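Local coordinates for protein Hpy188I (Helicobacter pylori, PDB 3OQG) that cleaves DNA at a specific sequence as a restriction endonuclease of the GIY-YIG nuclease family, probably by metal-assisted phosphodiester hydrolysis, at residues K15-L20 with Y116-S121; N42-E46 with I58-D62; K67-Y73 with G85-I91; V74-Q78 with L122-I128. All coordinates share one frame; numbering follows the deposited sequence.

Interaction 1 (K15-L20 with Y116-S121). With nucleotides of chain C.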
# COMPACT_ATOMS: atom_id res chain seq x y z
N LYS A 15 15.49 10.04 2.35
CA LYS A 15 16.30 9.04 1.63
C LYS A 15 15.87 8.88 0.18
O LYS A 15 16.71 8.75 -0.71
CB LYS A 15 16.25 7.67 2.32
CG LYS A 15 17.12 6.58 1.64
CD LYS A 15 16.74 5.18 2.11
CE LYS A 15 17.49 4.08 1.36
NZ LYS A 15 17.38 4.17 -0.15
N SER A 16 14.56 8.89 -0.06
CA SER A 16 14.04 8.62 -1.41
C SER A 16 14.45 9.69 -2.43
O SER A 16 14.36 9.44 -3.62
CB SER A 16 12.50 8.50 -1.39
OG SER A 16 11.91 9.73 -0.99
N ASP A 17 14.88 10.87 -1.95
CA ASP A 17 15.37 11.95 -2.83
C ASP A 17 16.70 11.57 -3.49
O ASP A 17 17.06 12.14 -4.52
CB ASP A 17 15.65 13.25 -2.06
CG ASP A 17 14.40 13.97 -1.55
OD1 ASP A 17 13.26 13.63 -1.93
OD2 ASP A 17 14.61 14.94 -0.78
N ILE A 18 17.45 10.64 -2.88
CA ILE A 18 18.81 10.34 -3.32
C ILE A 18 18.80 9.16 -4.26
O ILE A 18 18.69 7.99 -3.84
CB ILE A 18 19.78 10.06 -2.14
CG1 ILE A 18 19.78 11.21 -1.15
CG2 ILE A 18 21.19 9.82 -2.70
CD1 ILE A 18 20.37 10.83 0.22
N ILE A 19 18.89 9.46 -5.54
CA ILE A 19 18.85 8.44 -6.58
C ILE A 19 20.26 7.85 -6.72
O ILE A 19 21.26 8.58 -6.71
CB ILE A 19 18.36 9.02 -7.91
CG1 ILE A 19 16.97 9.66 -7.75
CG2 ILE A 19 18.38 7.94 -8.99
CD1 ILE A 19 15.93 8.78 -7.10
N LEU A 20 20.37 6.53 -6.80
CA LEU A 20 21.67 5.90 -7.01
C LEU A 20 22.19 6.23 -8.41
O LEU A 20 21.40 6.31 -9.35
CB LEU A 20 21.57 4.40 -6.79
CG LEU A 20 21.02 3.96 -5.43
CD1 LEU A 20 21.29 2.47 -5.21
CD2 LEU A 20 21.59 4.81 -4.27
N TYR A 116 9.46 6.02 -7.33
CA TYR A 116 10.38 7.04 -7.85
C TYR A 116 11.85 6.69 -7.60
O TYR A 116 12.66 6.68 -8.52
CB TYR A 116 10.05 8.38 -7.23
CG TYR A 116 11.06 9.45 -7.51
CD1 TYR A 116 11.17 10.05 -8.75
CD2 TYR A 116 11.92 9.87 -6.50
CE1 TYR A 116 12.14 11.06 -8.99
CE2 TYR A 116 12.87 10.87 -6.72
CZ TYR A 116 12.99 11.45 -7.95
OH TYR A 116 13.94 12.45 -8.12
N PHE A 117 12.19 6.41 -6.35
CA PHE A 117 13.56 6.05 -6.00
C PHE A 117 14.02 4.80 -6.79
O PHE A 117 15.13 4.78 -7.33
CB PHE A 117 13.70 5.84 -4.49
CG PHE A 117 14.97 5.10 -4.12
CD1 PHE A 117 16.19 5.74 -4.16
CD2 PHE A 117 14.93 3.74 -3.84
CE1 PHE A 117 17.37 5.05 -3.89
CE2 PHE A 117 16.11 3.04 -3.58
CZ PHE A 117 17.33 3.70 -3.60
N VAL A 118 13.20 3.76 -6.83
CA VAL A 118 13.60 2.53 -7.52
C VAL A 118 13.69 2.71 -9.04
O VAL A 118 14.71 2.35 -9.64
CB VAL A 118 12.70 1.33 -7.13
CG1 VAL A 118 13.08 0.09 -7.97
CG2 VAL A 118 12.81 1.04 -5.65
N LEU A 119 12.68 3.29 -9.69
CA LEU A 119 12.74 3.41 -11.14
C LEU A 119 13.95 4.29 -11.53
O LEU A 119 14.72 3.93 -12.43
CB LEU A 119 11.46 4.03 -11.67
CG LEU A 119 11.48 4.27 -13.19
CD1 LEU A 119 11.52 2.94 -13.89
CD2 LEU A 119 10.26 5.08 -13.65
N GLN A 120 14.11 5.42 -10.86
CA GLN A 120 15.16 6.37 -11.25
C GLN A 120 16.54 5.77 -10.99
O GLN A 120 17.46 5.96 -11.79
CB GLN A 120 15.01 7.72 -10.57
CG GLN A 120 13.73 8.47 -10.94
CD GLN A 120 13.55 8.63 -12.43
OE1 GLN A 120 14.51 8.96 -13.16
NE2 GLN A 120 12.33 8.43 -12.90
N SER A 121 16.67 5.04 -9.88
CA SER A 121 17.95 4.39 -9.56
C SER A 121 18.29 3.31 -10.59
O SER A 121 19.41 3.25 -11.08
CB SER A 121 17.94 3.78 -8.16
OG SER A 121 17.92 4.81 -7.17
P DC C 4 11.12 8.44 2.25
OP1 DC C 4 12.56 8.10 2.12
OP2 DC C 4 10.43 9.15 1.14
O5' DC C 4 10.32 7.11 2.56
C5' DC C 4 10.66 6.32 3.70
C4' DC C 4 9.95 4.99 3.66
O4' DC C 4 8.52 5.18 3.86
C3' DC C 4 10.08 4.21 2.36
O3' DC C 4 10.13 2.81 2.63
C2' DC C 4 8.80 4.56 1.62
C1' DC C 4 7.80 4.64 2.76
N1 DC C 4 6.65 5.53 2.48
C2 DC C 4 5.36 4.98 2.43
O2 DC C 4 5.20 3.77 2.66
N3 DC C 4 4.31 5.79 2.14
C4 DC C 4 4.52 7.09 1.91
N4 DC C 4 3.45 7.85 1.60
C5 DC C 4 5.81 7.67 1.97
C6 DC C 4 6.84 6.86 2.26
O HOH W 1 15.29 13.45 -6.09

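Interaction 2 (N42-E46 with I58-D62)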
# COMPACT_ATOMS: atom_id res chain seq x y z
N ASN A 42 13.60 -18.75 -6.92
CA ASN A 42 13.95 -19.15 -8.27
C ASN A 42 13.90 -17.91 -9.18
O ASN A 42 13.04 -17.04 -9.02
CB ASN A 42 12.98 -20.20 -8.78
CG ASN A 42 12.89 -21.42 -7.87
OD1 ASN A 42 11.86 -21.66 -7.23
ND2 ASN A 42 13.98 -22.17 -7.79
N LEU A 43 14.82 -17.83 -10.12
CA LEU A 43 14.82 -16.75 -11.11
C LEU A 43 13.47 -16.67 -11.82
O LEU A 43 12.97 -17.67 -12.37
CB LEU A 43 15.92 -16.98 -12.15
CG LEU A 43 16.13 -15.90 -13.20
CD1 LEU A 43 16.54 -14.58 -12.54
CD2 LEU A 43 17.20 -16.38 -14.14
N LEU A 44 12.89 -15.47 -11.82
CA LEU A 44 11.55 -15.25 -12.37
C LEU A 44 11.57 -14.50 -13.69
O LEU A 44 10.89 -14.88 -14.63
CB LEU A 44 10.68 -14.51 -11.34
CG LEU A 44 9.26 -14.16 -11.77
CD1 LEU A 44 8.44 -15.40 -12.12
CD2 LEU A 44 8.57 -13.31 -10.68
N CYS A 45 12.35 -13.42 -13.75
CA CYS A 45 12.41 -12.57 -14.93
C CYS A 45 13.58 -11.62 -14.77
O CYS A 45 14.27 -11.63 -13.74
CB CYS A 45 11.11 -11.77 -15.11
SG CYS A 45 10.69 -10.62 -13.79
N GLU A 46 13.81 -10.81 -15.79
CA GLU A 46 14.77 -9.73 -15.72
C GLU A 46 14.04 -8.46 -16.08
O GLU A 46 13.07 -8.49 -16.87
CB GLU A 46 15.92 -9.93 -16.70
CG GLU A 46 16.91 -10.94 -16.28
CD GLU A 46 17.89 -11.26 -17.35
OE1 GLU A 46 17.44 -11.53 -18.50
OE2 GLU A 46 19.11 -11.24 -17.04
N ILE A 58 10.29 -6.00 -19.34
CA ILE A 58 10.42 -7.31 -18.67
C ILE A 58 10.82 -8.40 -19.66
O ILE A 58 10.19 -8.54 -20.74
CB ILE A 58 9.11 -7.76 -17.97
CG1 ILE A 58 8.72 -6.79 -16.85
CG2 ILE A 58 9.20 -9.21 -17.42
CD1 ILE A 58 7.28 -6.95 -16.40
N ASN A 59 11.85 -9.15 -19.30
CA ASN A 59 12.23 -10.38 -19.99
C ASN A 59 11.68 -11.52 -19.13
O ASN A 59 12.23 -11.79 -18.09
CB ASN A 59 13.74 -10.53 -20.09
CG ASN A 59 14.17 -11.93 -20.55
OD1 ASN A 59 13.54 -12.50 -21.43
ND2 ASN A 59 15.27 -12.44 -20.00
N ALA A 60 10.59 -12.15 -19.58
CA ALA A 60 9.99 -13.25 -18.84
C ALA A 60 10.90 -14.48 -18.87
O ALA A 60 11.37 -14.87 -19.94
CB ALA A 60 8.61 -13.62 -19.44
N ILE A 61 11.12 -15.09 -17.72
CA ILE A 61 12.00 -16.27 -17.65
C ILE A 61 11.22 -17.50 -17.20
O ILE A 61 11.13 -18.47 -17.95
CB ILE A 61 13.27 -16.00 -16.78
CG1 ILE A 61 14.16 -14.95 -17.45
CG2 ILE A 61 14.07 -17.29 -16.59
CD1 ILE A 61 15.35 -14.51 -16.60
N ASP A 62 10.65 -17.43 -16.00
CA ASP A 62 9.84 -18.50 -15.42
C ASP A 62 8.40 -18.30 -15.92
O ASP A 62 7.53 -17.81 -15.19
CB ASP A 62 9.95 -18.43 -13.89
CG ASP A 62 9.33 -19.62 -13.19
OD1 ASP A 62 8.78 -20.52 -13.87
OD2 ASP A 62 9.39 -19.63 -11.95
O HOH W 2 10.26 -17.85 -9.90

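Interaction 3 (K67-Y73 with G85-I91). With nucleotides of chain C.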
# COMPACT_ATOMS: atom_id res chain seq x y z
N LYS A 67 2.09 -15.05 -14.36
CA LYS A 67 0.74 -14.59 -13.97
C LYS A 67 0.37 -15.03 -12.53
O LYS A 67 -0.74 -14.78 -12.06
CB LYS A 67 -0.32 -15.00 -15.02
CG LYS A 67 -0.14 -14.27 -16.38
CD LYS A 67 -1.23 -14.61 -17.46
CE LYS A 67 -1.17 -13.62 -18.65
NZ LYS A 67 -2.27 -13.79 -19.68
N ASN A 68 1.31 -15.68 -11.83
CA ASN A 68 1.13 -16.09 -10.43
C ASN A 68 1.12 -14.88 -9.50
O ASN A 68 1.95 -13.99 -9.63
CB ASN A 68 2.24 -17.04 -9.99
CG ASN A 68 1.85 -18.51 -10.10
OD1 ASN A 68 0.93 -18.87 -10.83
ND2 ASN A 68 2.56 -19.35 -9.36
N GLU A 69 0.19 -14.89 -8.55
CA GLU A 69 -0.02 -13.75 -7.62
C GLU A 69 0.48 -14.08 -6.22
O GLU A 69 0.25 -15.18 -5.74
CB GLU A 69 -1.52 -13.47 -7.53
CG GLU A 69 -2.16 -13.13 -8.84
CD GLU A 69 -3.61 -12.76 -8.70
OE1 GLU A 69 -4.39 -13.58 -8.15
OE2 GLU A 69 -3.98 -11.65 -9.13
N GLY A 70 1.11 -13.12 -5.55
CA GLY A 70 1.56 -13.31 -4.18
C GLY A 70 2.96 -13.87 -4.12
O GLY A 70 3.17 -15.09 -4.13
N LEU A 71 3.94 -12.97 -4.11
CA LEU A 71 5.35 -13.36 -4.13
C LEU A 71 6.19 -12.42 -3.26
O LEU A 71 5.84 -11.26 -3.03
CB LEU A 71 5.91 -13.36 -5.55
CG LEU A 71 6.06 -12.02 -6.30
CD1 LEU A 71 7.12 -12.13 -7.45
CD2 LEU A 71 4.70 -11.60 -6.84
N VAL A 72 7.32 -12.95 -2.80
CA VAL A 72 8.43 -12.15 -2.36
C VAL A 72 9.44 -12.15 -3.50
O VAL A 72 9.67 -13.19 -4.15
CB VAL A 72 9.06 -12.69 -1.06
CG1 VAL A 72 10.21 -11.78 -0.61
CG2 VAL A 72 8.01 -12.83 0.03
N TYR A 73 9.99 -10.98 -3.80
CA TYR A 73 11.01 -10.86 -4.84
C TYR A 73 12.28 -10.20 -4.36
O TYR A 73 12.28 -9.45 -3.36
CB TYR A 73 10.46 -10.12 -6.07
CG TYR A 73 10.00 -8.72 -5.78
CD1 TYR A 73 8.67 -8.45 -5.52
CD2 TYR A 73 10.90 -7.65 -5.80
CE1 TYR A 73 8.23 -7.13 -5.26
CE2 TYR A 73 10.49 -6.35 -5.59
CZ TYR A 73 9.17 -6.10 -5.30
OH TYR A 73 8.76 -4.82 -5.05
N GLY A 85 11.29 -7.15 -1.86
CA GLY A 85 9.92 -6.64 -1.78
C GLY A 85 8.88 -7.73 -1.89
O GLY A 85 9.20 -8.90 -1.97
N HIS A 86 7.61 -7.33 -1.89
CA HIS A 86 6.55 -8.29 -2.09
C HIS A 86 5.43 -7.67 -2.92
O HIS A 86 5.30 -6.43 -3.03
CB HIS A 86 6.01 -8.79 -0.75
CG HIS A 86 4.99 -7.86 -0.15
ND1 HIS A 86 5.34 -6.73 0.56
CD2 HIS A 86 3.64 -7.84 -0.24
CE1 HIS A 86 4.25 -6.09 0.93
NE2 HIS A 86 3.20 -6.73 0.44
N SER A 87 4.59 -8.55 -3.44
CA SER A 87 3.39 -8.15 -4.14
C SER A 87 2.30 -9.20 -4.02
O SER A 87 2.58 -10.40 -4.14
CB SER A 87 3.66 -7.92 -5.61
OG SER A 87 2.49 -7.45 -6.27
N ILE A 88 1.06 -8.76 -3.82
CA ILE A 88 -0.10 -9.65 -3.92
C ILE A 88 -0.56 -9.84 -5.37
O ILE A 88 -1.46 -10.62 -5.64
CB ILE A 88 -1.29 -9.17 -3.04
CG1 ILE A 88 -1.92 -7.88 -3.61
CG2 ILE A 88 -0.80 -9.01 -1.60
CD1 ILE A 88 -3.19 -7.39 -2.95
N THR A 89 0.05 -9.09 -6.29
CA THR A 89 -0.25 -9.19 -7.72
C THR A 89 0.86 -10.00 -8.40
O THR A 89 1.84 -10.38 -7.75
CB THR A 89 -0.40 -7.77 -8.36
OG1 THR A 89 0.89 -7.16 -8.48
CG2 THR A 89 -1.34 -6.88 -7.52
N PRO A 90 0.73 -10.28 -9.72
CA PRO A 90 1.88 -10.83 -10.45
C PRO A 90 3.02 -9.83 -10.59
O PRO A 90 2.80 -8.63 -10.44
CB PRO A 90 1.29 -11.16 -11.84
CG PRO A 90 -0.18 -11.19 -11.65
CD PRO A 90 -0.44 -10.13 -10.61
N ILE A 91 4.23 -10.31 -10.86
CA ILE A 91 5.38 -9.42 -11.03
C ILE A 91 5.13 -8.32 -12.07
O ILE A 91 5.65 -7.20 -11.95
CB ILE A 91 6.67 -10.22 -11.38
CG1 ILE A 91 7.91 -9.33 -11.25
CG2 ILE A 91 6.53 -10.99 -12.74
CD1 ILE A 91 8.14 -8.74 -9.83
P DA C 7 1.14 -4.76 -4.21
OP1 DA C 7 0.68 -6.08 -3.74
OP2 DA C 7 2.06 -4.68 -5.38
O5' DA C 7 -0.14 -3.87 -4.54
C5' DA C 7 -1.11 -3.63 -3.52
C4' DA C 7 -2.33 -2.95 -4.09
O4' DA C 7 -2.01 -1.59 -4.48
C3' DA C 7 -2.95 -3.62 -5.31
O3' DA C 7 -4.37 -3.63 -5.17
C2' DA C 7 -2.51 -2.74 -6.47
C1' DA C 7 -2.34 -1.37 -5.84
N9 DA C 7 -1.26 -0.58 -6.44
C8 DA C 7 0.08 -0.89 -6.45
N7 DA C 7 0.82 -0.01 -7.07
C5 DA C 7 -0.08 0.95 -7.49
C6 DA C 7 0.07 2.14 -8.22
N6 DA C 7 1.25 2.60 -8.67
N1 DA C 7 -1.03 2.87 -8.48
C2 DA C 7 -2.22 2.41 -8.04
N3 DA C 7 -2.49 1.31 -7.35
C4 DA C 7 -1.37 0.61 -7.11
P DG C 6 7.37 -2.81 -1.73
OP1 DG C 6 7.88 -4.18 -1.50
OP2 DG C 6 8.10 -1.90 -2.65
O5' DG C 6 5.85 -2.91 -2.19
C5' DG C 6 4.85 -3.21 -1.22
C4' DG C 6 3.48 -2.82 -1.73
O4' DG C 6 3.39 -1.38 -1.92
C3' DG C 6 3.10 -3.45 -3.07
O3' DG C 6 1.80 -4.02 -2.96
C2' DG C 6 3.07 -2.27 -4.03
C1' DG C 6 2.63 -1.17 -3.09
N9 DG C 6 2.86 0.19 -3.57
C8 DG C 6 4.06 0.80 -3.88
N7 DG C 6 3.91 2.01 -4.35
C5 DG C 6 2.53 2.22 -4.32
C6 DG C 6 1.76 3.35 -4.73
O6 DG C 6 2.16 4.42 -5.22
N1 DG C 6 0.40 3.13 -4.53
C2 DG C 6 -0.15 1.98 -4.02
N2 DG C 6 -1.49 1.94 -3.92
N3 DG C 6 0.55 0.93 -3.64
C4 DG C 6 1.88 1.12 -3.83
O HOH W 3 4.38 -13.19 -10.84
O HOH W 4 -3.91 -10.05 -7.09

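Interaction 4 (V74-Q78 with L122-I128)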
# COMPACT_ATOMS: atom_id res chain seq x y z
N VAL A 74 13.38 -10.51 -5.05
CA VAL A 74 14.68 -9.92 -4.80
C VAL A 74 15.20 -9.40 -6.12
O VAL A 74 15.23 -10.15 -7.10
CB VAL A 74 15.69 -10.96 -4.21
CG1 VAL A 74 17.03 -10.26 -3.79
CG2 VAL A 74 15.05 -11.71 -3.02
N PHE A 75 15.55 -8.11 -6.16
CA PHE A 75 16.17 -7.46 -7.30
C PHE A 75 17.68 -7.54 -7.12
O PHE A 75 18.22 -7.06 -6.11
CB PHE A 75 15.77 -5.98 -7.37
CG PHE A 75 14.37 -5.72 -7.89
CD1 PHE A 75 13.50 -6.75 -8.25
CD2 PHE A 75 13.91 -4.41 -7.97
CE1 PHE A 75 12.22 -6.48 -8.76
CE2 PHE A 75 12.63 -4.14 -8.47
CZ PHE A 75 11.78 -5.18 -8.85
N VAL A 76 18.34 -8.13 -8.10
CA VAL A 76 19.79 -8.34 -8.03
C VAL A 76 20.43 -7.67 -9.23
O VAL A 76 19.99 -7.86 -10.38
CB VAL A 76 20.12 -9.84 -7.99
CG1 VAL A 76 21.65 -10.10 -7.96
CG2 VAL A 76 19.44 -10.48 -6.80
N ILE A 77 21.47 -6.89 -8.98
CA ILE A 77 22.17 -6.15 -10.04
C ILE A 77 23.65 -6.46 -9.93
O ILE A 77 24.28 -6.19 -8.91
CB ILE A 77 21.96 -4.63 -9.91
CG1 ILE A 77 20.48 -4.28 -9.87
CG2 ILE A 77 22.73 -3.90 -11.06
CD1 ILE A 77 20.18 -2.79 -9.62
N GLN A 78 24.21 -7.04 -10.99
CA GLN A 78 25.60 -7.52 -10.99
C GLN A 78 25.93 -8.26 -9.69
O GLN A 78 26.92 -7.96 -9.02
CB GLN A 78 26.56 -6.35 -11.23
CG GLN A 78 26.52 -5.83 -12.65
CD GLN A 78 27.62 -4.84 -12.94
OE1 GLN A 78 28.62 -4.78 -12.24
NE2 GLN A 78 27.43 -4.07 -14.00
N LEU A 122 17.31 2.47 -10.92
CA LEU A 122 17.54 1.43 -11.92
C LEU A 122 17.83 1.99 -13.31
O LEU A 122 18.67 1.45 -14.04
CB LEU A 122 16.35 0.45 -11.95
CG LEU A 122 16.09 -0.36 -10.68
CD1 LEU A 122 15.04 -1.46 -10.89
CD2 LEU A 122 17.32 -0.96 -10.01
N LEU A 123 17.15 3.07 -13.70
CA LEU A 123 17.42 3.72 -14.98
C LEU A 123 18.85 4.29 -15.03
O LEU A 123 19.55 4.20 -16.04
CB LEU A 123 16.37 4.82 -15.27
CG LEU A 123 14.95 4.38 -15.61
CD1 LEU A 123 14.05 5.62 -15.82
CD2 LEU A 123 14.90 3.42 -16.81
N LYS A 124 19.27 4.91 -13.93
CA LYS A 124 20.59 5.56 -13.85
C LYS A 124 21.73 4.56 -13.82
O LYS A 124 22.75 4.75 -14.51
CB LYS A 124 20.65 6.49 -12.64
CG LYS A 124 21.90 7.32 -12.48
CD LYS A 124 22.11 8.36 -13.59
CE LYS A 124 23.42 9.14 -13.39
NZ LYS A 124 24.64 8.27 -13.57
N ILE A 125 21.56 3.50 -13.04
CA ILE A 125 22.55 2.42 -12.97
C ILE A 125 22.62 1.75 -14.34
O ILE A 125 23.70 1.39 -14.83
CB ILE A 125 22.17 1.41 -11.89
CG1 ILE A 125 22.30 2.04 -10.48
CG2 ILE A 125 22.99 0.12 -12.03
CD1 ILE A 125 21.66 1.18 -9.40
N ASN A 126 21.45 1.64 -14.97
CA ASN A 126 21.33 1.22 -16.37
C ASN A 126 21.93 -0.16 -16.62
O ASN A 126 22.60 -0.41 -17.65
CB ASN A 126 21.91 2.29 -17.28
CG ASN A 126 21.42 2.18 -18.71
OD1 ASN A 126 20.34 1.64 -18.99
ND2 ASN A 126 22.20 2.73 -19.64
N LYS A 127 21.63 -1.07 -15.69
CA LYS A 127 21.95 -2.48 -15.86
C LYS A 127 20.69 -3.33 -15.83
O LYS A 127 19.67 -2.95 -15.24
CB LYS A 127 22.88 -2.96 -14.74
CG LYS A 127 24.20 -2.21 -14.61
CD LYS A 127 25.09 -2.39 -15.81
CE LYS A 127 26.37 -1.57 -15.70
NZ LYS A 127 27.29 -1.88 -16.85
N ILE A 128 20.76 -4.48 -16.49
CA ILE A 128 19.66 -5.44 -16.44
C ILE A 128 19.59 -5.98 -15.00
O ILE A 128 20.63 -6.21 -14.35
CB ILE A 128 19.84 -6.54 -17.50
CG1 ILE A 128 19.63 -5.94 -18.91
CG2 ILE A 128 18.86 -7.63 -17.26
CD1 ILE A 128 20.12 -6.83 -20.03
O HOH W 5 22.64 -7.51 -13.31

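Interaction 1 (K15-L20 with Y116-S121)
CD1 of I19 drops between the ring of Y116 and the side chain of Q120, 3.7 Å from Y116 CE2, while its other branch, CG2, presses on the helix backbone where Q120 passes into S121. Both branches reach the helix because CG2 stands anti to the backbone N and CG1 anti to the carbonyl carbon (chi1 -57°). The second bump is the ring of F117, which projects from the helix into the hollow made by the bend of the loop. In the conformer described, one of two modelled for K15, the ammonium lies over one face, a cation-pi contact with K15 NZ 3.9 Å from the ring centroid, and also donates to I175 O of the second subunit. I18 O meets the ring edge in its plane, 3.2 Å from F117 CE1, and L20 CG comes in obliquely. The short 3-10 turn 15-17 and the extended 18-20 dock the N-terminal arm on helix 113-125. L20 N donates to S121 OG (3.0 Å, 162°), and that hydroxyl donates back to F117 O one turn earlier. Water 1 joins D17 O to Y116 OH. At the other end S16 grips the phosphate of DC4 of chain C, through its backbone N to OP1 and its hydroxyl to OP2 at 2.7 Å from OG.

Interaction 2 (N42-E46 with I58-D62)
L44 O takes two backbone N-H groups from the opposing segment, D62 N at 2.9 Å and I61 N at 3.1 Å from L44 O. Both arrive from the same face of its carbonyl plane, and the D62 bond is nearly straight (173°) while that of I61 is more bent. Further along, E46 and N59 form an antiparallel hydrogen-bonded pair, each amide donating to the other's carbonyl. Their side chains run side by side on the same face of the sheet and join as well: N59 ND2 donates to the anti lone pair of E46 OE1 at 2.8 Å. The second carboxylate oxygen, E46 OE2, is held by Q130. Beyond the strand end, water 2 lies within hydrogen-bonding distance of N42 O and D62 OD2; N65 ND2 bonds to D62 OD2, and K64 forms a salt bridge with D62 OD1. Apolar contact comes from I61, whose CD1 reaches 3.6 Å from L43 CD2, and from I58 CG2 beside C45 CB. A classic beta bulge sets L44 and C45 together opposite V131. The pair forms the hairpin of strands 42-50 and 55-60 at one margin of the five-stranded sheet, with strand 129-134 on the far flank of 42-50 and helix 91-98 packed against L44, C45 and I58.

Interaction 3 (K67-Y73 with G85-I91)
Y73 lays its ring over G85, with G85 CA 3.9 Å from the ring centroid in a CH-pi contact. The ring is brought there by its CG standing between the backbone N and the carbonyl carbon (chi1 60°), and Y73 OH is hydrogen-bonded to Y98. Backbone bonds fix this pair: Y73 N and G85 N each donate to the partner's carbonyl, and L71 and S87 repeat the pattern two residues along. Between them V72 and H86 form a non-hydrogen-bonded pair. The hairpin carries what its sequence marks as the GIY-YIG signature, G70-Y73 the GIY half and G85 the last residue of the YIG half. A G1 beta bulge, with G70 at its positive-phi position, sets G70 and L71 against S87. Beyond it P90 lies alongside E69, its CD 3.9 Å from E69 CG, and CD1 of L71 meets that of I91. Toward the DNA, H86 N donates to OP1 of DG6 of chain C, and I88 N to OP1 of DA7 of chain C, 2.7 Å from that oxygen. S87 OG reaches OP2 of DA7 at 2.9 Å, and also accepts from T89 N in an ST turn. Calcium has been seen at H86 in this protein; here none is bound to this chain, and H86 ND1 is hydrogen-bonded to E159 OE2 of the second subunit. One shell out, water 3 links N68 O to I91 N, and water 4 links E69 OE2 to I88 O. Strand 71-77 lies between 129-134 and 80-87, and P90 occupies the N-cap position of helix 91-98, whose I91 packs on L44 and C45 of strand 42-50.

Interaction 4 (V74-Q78 with L122-I128)
Water 5 bridges Q78 N and I128 O, accepting from the amide 2.8 Å from Q78 N and donating to the carbonyl 2.6 Å from I128 O. It closes the gap between the end of strand 71-77 and the chain that leaves helix 113-125. Beside it, in one of two positions modelled for Q78, the amide end crosses the lysine stem of K127, with Q78 NE2 3.2 Å from K127 CE. A bend at chi2 of the lysine (-65°) brings its chain beside Q78 in that conformer. Deeper in, I77 reaches from the strand towards the helix. With CG1 anti to the carbonyl carbon (chi1 -54°), its CD1 runs to CD2 of L122 at 3.4 Å, tighter than ordinary van der Waals contact. The other branch, CG2, touches K127 CB and I125 CG2. In this GIY-YIG nuclease domain, built round an antiparallel sheet, helix 113-125 packs on the sheet through L122 and I125, and N126, with positive phi, ends it and turns the chain back towards strand 129-134. F75 adds its ring obliquely to L122, CD2 4.3 Å from L122 CD1, and also meets the rings of Y73 and Y98. F82 of strand 80-87 touches both I77 and L122, while V129 lies against F75 and I77.

From the N terminus, 15-20 waits until helix 113-125 to find its partner, so interaction 1 closes a long loop that contains both hairpins. Within it, interaction 2 shuts first, pairing strands 42-50 and 55-60; interaction 3 follows in series, pairing 71-77 with 80-87. Interaction 4 starts where interaction 3 leaves strand 71-77 and ends just past interaction 1 on helix 113-125, so it crosses both. Interactions 2 and 3 meet through L44 and C45 against L71 and I91, while interactions 1 and 4 meet where L20 packs on K124 and I125. Together they tie the N-terminal arm, the helix and the five-stranded sheet.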